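Local coordinates for piwi domain-containing protein (Vanderwaltozyma polyspora, PDB 5THE), which is the C-terminal lobe of a budding yeast Argonaute, whose Piwi domain belongs to the RNase H clan, and probably binds RNA, at residues Y3-R8 / Q353-E358; Q76-A81 / P182-I187. All coordinates share one frame; numbering follows the deposited sequence.

Contact 1. Residues Y3-R8 / Q353-E358; sequences YKVENR and QVVKIE
The carbonyl oxygen of Tyr3 and the amine of Lys356 share one water: it donates to Tyr3 O at 2.7 Å and accepts from Lys356 NZ at the same length. The direct Tyr3 O to Lys356 NZ separation is 3.5 Å, and the water supplies the polar link between them. Lys356 reaches this spot with a chain extended as far as CE and then bent at chi4 (63°), which turns NZ back to the loop. Lys4 NZ and Lys356 NZ come within 3.3 Å, both donors and not hydrogen-bonded; this closeness would be unfavourable if both amines are protonated. Val355 supplies most of the apolar contact. Its CG1, anti to the backbone N (chi1 -177°), lies 3.6 Å from Tyr3 C, while its CG2 meets Val5 CG2 at 4.2 Å. Tyr3 CB touches Val355 CG1 at 4.2 Å, and the ring approaches Val355 O obliquely through CD1, at 4.0 Å. The Tyr3 side chain also touches Lys360 and Lys363 farther along the helix. Val355 packs in addition on Leu457 and Tyr458, and Glu6 forms a backbone hydrogen bond with Leu457, tying the loop to strand 452-459. The arrangement is a surface packing of an irregular N-terminal segment against helix 351-373 of the RNase H-like Piwi domain.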
ATOM      1  N   TYR A   3     -23.055  -0.932 -16.856  1.00 34.86           N
ATOM      2  CA  TYR A   3     -22.349  -2.028 -16.171  1.00 36.75           C
ATOM      3  C   TYR A   3     -21.886  -3.119 -17.131  1.00 35.09           C
ATOM      4  O   TYR A   3     -21.827  -4.293 -16.773  1.00 34.71           O
ATOM      5  CB  TYR A   3     -23.190  -2.644 -15.044  1.00 27.28           C
ATOM      6  CG  TYR A   3     -23.569  -1.622 -13.996  1.00 35.61           C
ATOM      7  CD1 TYR A   3     -22.617  -0.729 -13.502  1.00 35.82           C
ATOM      8  CD2 TYR A   3     -24.886  -1.510 -13.537  1.00 32.47           C
ATOM      9  CE1 TYR A   3     -22.954   0.226 -12.566  1.00 36.97           C
ATOM     10  CE2 TYR A   3     -25.237  -0.555 -12.593  1.00 30.83           C
ATOM     11  CZ  TYR A   3     -24.258   0.309 -12.116  1.00 33.03           C
ATOM     12  OH  TYR A   3     -24.566   1.258 -11.187  1.00 33.59           O
ATOM     13  N   LYS A   4     -21.540  -2.743 -18.348  1.00 36.60           N
ATOM     14  CA  LYS A   4     -20.843  -3.636 -19.259  1.00 44.70           C
ATOM     15  C   LYS A   4     -19.349  -3.359 -19.171  1.00 37.05           C
ATOM     16  O   LYS A   4     -18.936  -2.233 -18.884  1.00 29.73           O
ATOM     17  CB  LYS A   4     -21.335  -3.442 -20.695  1.00 44.37           C
ATOM     18  CG  LYS A   4     -22.840  -3.564 -20.823  1.00 52.40           C
ATOM     19  CD  LYS A   4     -23.332  -4.894 -20.271  1.00 59.25           C
ATOM     20  CE  LYS A   4     -24.850  -4.979 -20.250  1.00 62.75           C
ATOM     21  NZ  LYS A   4     -25.303  -6.281 -19.682  1.00 66.81           N
ATOM     22  N   VAL A   5     -18.542  -4.396 -19.411  1.00 31.40           N
ATOM     23  CA  VAL A   5     -17.096  -4.208 -19.420  1.00 27.87           C
ATOM     24  C   VAL A   5     -16.722  -3.235 -20.529  1.00 31.21           C
ATOM     25  O   VAL A   5     -17.176  -3.362 -21.673  1.00 30.01           O
ATOM     26  CB  VAL A   5     -16.371  -5.553 -19.576  1.00 28.77           C
ATOM     27  CG1 VAL A   5     -14.867  -5.334 -19.677  1.00 24.83           C
ATOM     28  CG2 VAL A   5     -16.698  -6.455 -18.410  1.00 30.43           C
ATOM     29  N   GLU A   6     -15.913  -2.241 -20.174  1.00 22.27           N
ATOM     30  CA  GLU A   6     -15.454  -1.218 -21.106  1.00 26.82           C
ATOM     31  C   GLU A   6     -14.729  -1.844 -22.293  1.00 27.40           C
ATOM     32  O   GLU A   6     -13.946  -2.786 -22.138  1.00 29.51           O
ATOM     33  CB  GLU A   6     -14.504  -0.260 -20.364  1.00 27.76           C
ATOM     34  CG  GLU A   6     -14.302   1.102 -20.994  1.00 34.38           C
ATOM     35  CD  GLU A   6     -15.539   1.989 -20.870  1.00 42.06           C
ATOM     36  OE1 GLU A   6     -16.359   1.784 -19.931  1.00 40.38           O
ATOM     37  OE2 GLU A   6     -15.698   2.883 -21.722  1.00 42.36           O
ATOM     38  N   ASN A   7     -14.981  -1.314 -23.484  1.00 25.01           N
ATOM     39  CA  ASN A   7     -14.151  -1.642 -24.633  1.00 27.89           C
ATOM     40  C   ASN A   7     -13.053  -0.601 -24.778  1.00 28.36           C
ATOM     41  O   ASN A   7     -13.138   0.496 -24.218  1.00 29.56           O
ATOM     42  CB  ASN A   7     -14.989  -1.710 -25.909  1.00 31.13           C
ATOM     43  CG  ASN A   7     -15.981  -2.863 -25.885  1.00 35.51           C
ATOM     44  OD1 ASN A   7     -15.602  -4.015 -25.697  1.00 44.01           O
ATOM     45  ND2 ASN A   7     -17.245  -2.555 -26.064  1.00 33.93           N
ATOM     46  N   ARG A   8     -12.010  -0.960 -25.538  1.00 24.37           N
ATOM     47  CA  ARG A   8     -10.865  -0.077 -25.725  1.00 24.72           C
ATOM     48  C   ARG A   8     -11.285   1.240 -26.368  1.00 31.11           C
ATOM     49  O   ARG A   8     -12.028   1.250 -27.350  1.00 31.85           O
ATOM     50  CB  ARG A   8      -9.819  -0.766 -26.594  1.00 26.48           C
ATOM     51  CG  ARG A   8      -8.689   0.136 -27.033  1.00 22.91           C
ATOM     52  CD  ARG A   8      -7.572  -0.652 -27.795  1.00 22.76           C
ATOM     53  NE  ARG A   8      -6.992  -1.737 -26.992  1.00 20.84           N
ATOM     54  CZ  ARG A   8      -6.140  -1.541 -25.985  1.00 23.02           C
ATOM     55  NH1 ARG A   8      -5.771  -0.304 -25.671  1.00 20.41           N
ATOM     56  NH2 ARG A   8      -5.648  -2.576 -25.301  1.00 21.01           N
ATOM     57  N   GLN A 353     -18.234  -9.661 -13.649  1.00 28.51           N
ATOM     58  CA  GLN A 353     -18.832  -9.592 -12.324  1.00 32.80           C
ATOM     59  C   GLN A 353     -18.274  -8.430 -11.510  1.00 29.18           C
ATOM     60  O   GLN A 353     -19.001  -7.822 -10.720  1.00 30.27           O
ATOM     61  CB  GLN A 353     -18.624 -10.922 -11.597  1.00 32.22           C
ATOM     62  CG  GLN A 353     -19.495 -12.032 -12.147  1.00 38.93           C
ATOM     63  CD  GLN A 353     -20.963 -11.624 -12.182  1.00 50.48           C
ATOM     64  OE1 GLN A 353     -21.478 -11.196 -13.220  1.00 56.92           O
ATOM     65  NE2 GLN A 353     -21.638 -11.733 -11.043  1.00 51.11           N
ATOM     66  N   VAL A 354     -16.991  -8.100 -11.690  1.00 28.94           N
ATOM     67  CA  VAL A 354     -16.447  -6.902 -11.045  1.00 25.36           C
ATOM     68  C   VAL A 354     -17.259  -5.673 -11.436  1.00 26.42           C
ATOM     69  O   VAL A 354     -17.605  -4.834 -10.594  1.00 32.35           O
ATOM     70  CB  VAL A 354     -14.956  -6.715 -11.392  1.00 25.37           C
ATOM     71  CG1 VAL A 354     -14.490  -5.326 -10.955  1.00 21.46           C
ATOM     72  CG2 VAL A 354     -14.095  -7.818 -10.740  1.00 23.15           C
ATOM     73  N   VAL A 355     -17.589  -5.543 -12.717  1.00 20.01           N
ATOM     74  CA  VAL A 355     -18.372  -4.377 -13.116  1.00 25.83           C
ATOM     75  C   VAL A 355     -19.821  -4.529 -12.660  1.00 30.23           C
ATOM     76  O   VAL A 355     -20.372  -3.647 -11.993  1.00 27.67           O
ATOM     77  CB  VAL A 355     -18.263  -4.144 -14.630  1.00 28.58           C
ATOM     78  CG1 VAL A 355     -19.014  -2.885 -15.019  1.00 31.78           C
ATOM     79  CG2 VAL A 355     -16.789  -4.007 -15.031  1.00 27.67           C
ATOM     80  N   LYS A 356     -20.443  -5.673 -12.970  1.00 28.90           N
ATOM     81  CA  LYS A 356     -21.878  -5.818 -12.726  1.00 31.89           C
ATOM     82  C   LYS A 356     -22.199  -5.828 -11.239  1.00 32.91           C
ATOM     83  O   LYS A 356     -23.307  -5.443 -10.847  1.00 32.50           O
ATOM     84  CB  LYS A 356     -22.411  -7.097 -13.384  1.00 33.75           C
ATOM     85  CG  LYS A 356     -22.743  -6.951 -14.857  1.00 45.85           C
ATOM     86  CD  LYS A 356     -23.105  -8.292 -15.485  1.00 56.02           C
ATOM     87  CE  LYS A 356     -23.762  -8.119 -16.858  1.00 62.31           C
ATOM     88  NZ  LYS A 356     -22.872  -7.477 -17.869  1.00 65.10           N
ATOM     89  N   ILE A 357     -21.259  -6.255 -10.400  1.00 26.04           N
ATOM     90  CA  ILE A 357     -21.486  -6.366  -8.966  1.00 27.24           C
ATOM     91  C   ILE A 357     -20.774  -5.263  -8.207  1.00 29.96           C
ATOM     92  O   ILE A 357     -21.400  -4.513  -7.455  1.00 29.38           O
ATOM     93  CB  ILE A 357     -21.077  -7.757  -8.434  1.00 26.11           C
ATOM     94  CG1 ILE A 357     -21.810  -8.868  -9.190  1.00 32.57           C
ATOM     95  CG2 ILE A 357     -21.337  -7.821  -6.914  1.00 29.60           C
ATOM     96  CD1 ILE A 357     -23.309  -8.738  -9.110  1.00 36.13           C
ATOM     97  N   GLU A 358     -19.450  -5.177  -8.350  1.00 31.00           N
ATOM     98  CA  GLU A 358     -18.665  -4.289  -7.501  1.00 27.73           C
ATOM     99  C   GLU A 358     -18.809  -2.830  -7.918  1.00 24.74           C
ATOM    100  O   GLU A 358     -19.058  -1.969  -7.072  1.00 25.90           O
ATOM    101  CB  GLU A 358     -17.192  -4.715  -7.507  1.00 26.53           C
ATOM    102  CG  GLU A 358     -16.942  -6.083  -6.900  1.00 26.71           C
ATOM    103  CD  GLU A 358     -15.469  -6.499  -6.932  1.00 32.03           C
ATOM    104  OE1 GLU A 358     -15.195  -7.714  -6.802  1.00 33.94           O
ATOM    105  OE2 GLU A 358     -14.584  -5.618  -7.084  1.00 25.10           O
TER
HETATM  106  O   HOH W   1     -20.405  -6.540 -17.164  1.00 33.61           O

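Contact 2. Residues Q76-A81 / P182-I187; sequences QVNLRA and PSNTYI
Gln76 O lies in the plane of the Asn184 amide, only 1° out of it; Asn184 ND2 donates to that oxygen over 3.1 Å at an N-H...O angle of 165°. CG of Asn184 is anti to its backbone N, which carries the amide across to the other segment, where OD1 rests against Val77 CA at 3.5 Å. The Asn78 and Asn184 side chains cross at about a right angle, their amide planes 53° apart, and Asn78 ND2 makes a weak bond to Asn184 O. That oxygen also accepts from Asn78 N, so two donors of one residue converge on it. The Tyr186 ring meets Leu79 CD1 obliquely, CD1 to CD1 3.8 Å, the two side chains side by side and pointing the same way; its hydroxyl bonds to Ser216 OG. Val77 CG1 packs on Tyr186 CB at 4.1 Å. On the other face Arg80 CG lies against Thr185 CG2 at 3.6 Å, while Arg80 NH2 reaches Lys122 O. Between the faces runs a parallel ladder, Tyr186 N to Asn78 O (2.7 Å) and Arg80 N to Tyr186 O (2.9 Å). This helix-flanked parallel sheet near the nucleic acid is consistent with the MID domain of Argonaute. The chemistry divides in two: Leu79 and Tyr186 on the face covered by helices 95-111 and 228-241, and a mixed face of Asn78, Arg80, Thr185 and buried Ile187, with the Asn184 amide extending the pairing by one side-chain bond, just before strand 77-81 begins.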
ATOM      1  N   GLN A  76       7.516  16.276  19.655  1.00 33.55           N
ATOM      2  CA  GLN A  76       8.288  15.073  19.926  1.00 34.42           C
ATOM      3  C   GLN A  76       7.369  13.933  20.346  1.00 34.12           C
ATOM      4  O   GLN A  76       6.422  14.128  21.115  1.00 34.61           O
ATOM      5  CB  GLN A  76       9.313  15.339  21.021  1.00 36.25           C
ATOM      6  CG  GLN A  76      10.368  14.260  21.092  1.00 41.34           C
ATOM      7  CD  GLN A  76      11.343  14.502  22.204  1.00 41.77           C
ATOM      8  OE1 GLN A  76      10.958  14.575  23.370  1.00 44.50           O
ATOM      9  NE2 GLN A  76      12.616  14.643  21.856  1.00 33.21           N
ATOM     10  N   VAL A  77       7.634  12.743  19.809  1.00 30.57           N
ATOM     11  CA  VAL A  77       6.857  11.542  20.101  1.00 29.41           C
ATOM     12  C   VAL A  77       7.683  10.644  21.008  1.00 27.71           C
ATOM     13  O   VAL A  77       8.895  10.497  20.811  1.00 28.89           O
ATOM     14  CB  VAL A  77       6.476  10.803  18.800  1.00 32.29           C
ATOM     15  CG1 VAL A  77       5.680   9.550  19.095  1.00 26.94           C
ATOM     16  CG2 VAL A  77       5.706  11.733  17.852  1.00 36.34           C
ATOM     17  N   ASN A  78       7.037  10.037  21.998  1.00 25.45           N
ATOM     18  CA  ASN A  78       7.722   9.058  22.836  1.00 27.49           C
ATOM     19  C   ASN A  78       7.773   7.719  22.116  1.00 26.21           C
ATOM     20  O   ASN A  78       6.767   7.259  21.565  1.00 31.13           O
ATOM     21  CB  ASN A  78       7.017   8.894  24.182  1.00 28.96           C
ATOM     22  CG  ASN A  78       6.995  10.179  24.981  1.00 30.94           C
ATOM     23  OD1 ASN A  78       8.037  10.737  25.294  1.00 31.74           O
ATOM     24  ND2 ASN A  78       5.804  10.657  25.304  1.00 31.23           N
ATOM     25  N   LEU A  79       8.937   7.086  22.141  1.00 22.60           N
ATOM     26  CA  LEU A  79       9.164   5.809  21.466  1.00 27.31           C
ATOM     27  C   LEU A  79       9.555   4.793  22.531  1.00 28.89           C
ATOM     28  O   LEU A  79      10.628   4.906  23.128  1.00 33.03           O
ATOM     29  CB  LEU A  79      10.250   5.933  20.396  1.00 28.43           C
ATOM     30  CG  LEU A  79      10.537   4.667  19.577  1.00 30.68           C
ATOM     31  CD1 LEU A  79       9.307   4.270  18.792  1.00 30.68           C
ATOM     32  CD2 LEU A  79      11.712   4.861  18.637  1.00 31.15           C
ATOM     33  N   ARG A  80       8.688   3.810  22.770  1.00 26.49           N
ATOM     34  CA  ARG A  80       8.888   2.809  23.814  1.00 29.88           C
ATOM     35  C   ARG A  80       9.214   1.470  23.170  1.00 27.94           C
ATOM     36  O   ARG A  80       8.401   0.924  22.416  1.00 29.03           O
ATOM     37  CB  ARG A  80       7.650   2.657  24.697  1.00 28.02           C
ATOM     38  CG  ARG A  80       7.371   3.825  25.617  1.00 53.03           C
ATOM     39  CD  ARG A  80       8.584   4.204  26.452  1.00 67.19           C
ATOM     40  NE  ARG A  80       9.016   3.151  27.372  1.00 74.98           N
ATOM     41  CZ  ARG A  80       8.396   2.843  28.509  1.00 78.71           C
ATOM     42  NH1 ARG A  80       7.291   3.490  28.864  1.00 79.14           N
ATOM     43  NH2 ARG A  80       8.880   1.882  29.289  1.00 78.64           N
ATOM     44  N   ALA A  81      10.390   0.941  23.475  1.00 22.81           N
ATOM     45  CA  ALA A  81      10.779  -0.363  22.977  1.00 25.10           C
ATOM     46  C   ALA A  81      10.233  -1.446  23.901  1.00 25.65           C
ATOM     47  O   ALA A  81      10.340  -1.347  25.127  1.00 26.99           O
ATOM     48  CB  ALA A  81      12.302  -0.459  22.874  1.00 27.33           C
ATOM     49  N   PRO A 182       1.343   5.450  28.411  1.00 45.78           N
ATOM     50  CA  PRO A 182       1.142   6.903  28.341  1.00 43.47           C
ATOM     51  C   PRO A 182       0.741   7.332  26.940  1.00 46.92           C
ATOM     52  O   PRO A 182       0.997   6.645  25.948  1.00 45.09           O
ATOM     53  CB  PRO A 182       2.510   7.477  28.722  1.00 37.97           C
ATOM     54  CG  PRO A 182       3.228   6.365  29.413  1.00 35.57           C
ATOM     55  CD  PRO A 182       2.713   5.100  28.824  1.00 40.86           C
ATOM     56  N   SER A 183       0.100   8.493  26.869  1.00 45.93           N
ATOM     57  CA  SER A 183      -0.288   9.042  25.580  1.00 40.10           C
ATOM     58  C   SER A 183       0.950   9.498  24.809  1.00 33.45           C
ATOM     59  O   SER A 183       2.056   9.600  25.354  1.00 32.65           O
ATOM     60  CB  SER A 183      -1.247  10.213  25.766  1.00 41.60           C
ATOM     61  OG  SER A 183      -0.603  11.245  26.497  1.00 48.88           O
ATOM     62  N   ASN A 184       0.754   9.787  23.523  1.00 34.80           N
ATOM     63  CA  ASN A 184       1.838  10.281  22.680  1.00 38.42           C
ATOM     64  C   ASN A 184       2.975   9.256  22.650  1.00 38.71           C
ATOM     65  O   ASN A 184       4.160   9.601  22.674  1.00 43.08           O
ATOM     66  CB  ASN A 184       2.313  11.654  23.181  1.00 37.76           C
ATOM     67  CG  ASN A 184       3.439  12.251  22.355  1.00 40.76           C
ATOM     68  OD1 ASN A 184       3.544  12.029  21.150  1.00 44.64           O
ATOM     69  ND2 ASN A 184       4.303  13.011  23.024  1.00 39.14           N
ATOM     70  N   THR A 185       2.614   7.973  22.619  1.00 29.84           N
ATOM     71  CA  THR A 185       3.612   6.917  22.696  1.00 31.55           C
ATOM     72  C   THR A 185       3.491   5.976  21.503  1.00 31.00           C
ATOM     73  O   THR A 185       2.404   5.469  21.197  1.00 30.81           O
ATOM     74  CB  THR A 185       3.497   6.145  24.013  1.00 33.82           C
ATOM     75  OG1 THR A 185       3.985   6.968  25.075  1.00 35.43           O
ATOM     76  CG2 THR A 185       4.331   4.886  23.962  1.00 33.58           C
ATOM     77  N   TYR A 186       4.617   5.769  20.830  1.00 27.92           N
ATOM     78  CA  TYR A 186       4.741   4.833  19.726  1.00 27.09           C
ATOM     79  C   TYR A 186       5.466   3.609  20.244  1.00 27.03           C
ATOM     80  O   TYR A 186       6.515   3.736  20.887  1.00 24.16           O
ATOM     81  CB  TYR A 186       5.519   5.464  18.563  1.00 23.77           C
ATOM     82  CG  TYR A 186       5.342   4.724  17.261  1.00 27.09           C
ATOM     83  CD1 TYR A 186       6.001   3.517  17.031  1.00 23.97           C
ATOM     84  CD2 TYR A 186       4.499   5.218  16.269  1.00 28.68           C
ATOM     85  CE1 TYR A 186       5.833   2.827  15.851  1.00 26.21           C
ATOM     86  CE2 TYR A 186       4.324   4.538  15.077  1.00 28.84           C
ATOM     87  CZ  TYR A 186       4.993   3.342  14.877  1.00 31.39           C
ATOM     88  OH  TYR A 186       4.829   2.655  13.709  1.00 30.30           O
ATOM     89  N   ILE A 187       4.910   2.429  19.992  1.00 28.84           N
ATOM     90  CA  ILE A 187       5.506   1.195  20.481  1.00 20.98           C
ATOM     91  C   ILE A 187       6.414   0.605  19.413  1.00 23.98           C
ATOM     92  O   ILE A 187       6.008   0.450  18.259  1.00 28.46           O
ATOM     93  CB  ILE A 187       4.432   0.177  20.880  1.00 21.71           C
ATOM     94  CG1 ILE A 187       3.674   0.651  22.109  1.00 21.45           C
ATOM     95  CG2 ILE A 187       5.090  -1.178  21.149  1.00 23.88           C
ATOM     96  CD1 ILE A 187       2.385  -0.080  22.275  1.00 30.61           C
TER

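Overall arrangement
From the N terminus, the chain sets residues 3-8 in a loop before strand 16-22, and their partner, 353-358, arrives 345 residues later on helix 351-373. Contact 1 closes a very long loop, within which contact 2 closes a shorter one of 100 intervening residues; the two nest and do not cross. Contact 2 pairs strands 77-85 and 185-191 in the parallel sheet of the presumed MID domain, with strands 117-118, 124-127 and 215-219; contact 1 lays the N-terminal segment on helix 351-373 of the RNase H-like fold. Their centres are 47 Å apart, on opposite sides of the chain's centre. The nearest atoms lie about 6 Å (contact 2) and 21 Å (contact 1) from the bound nucleic acid.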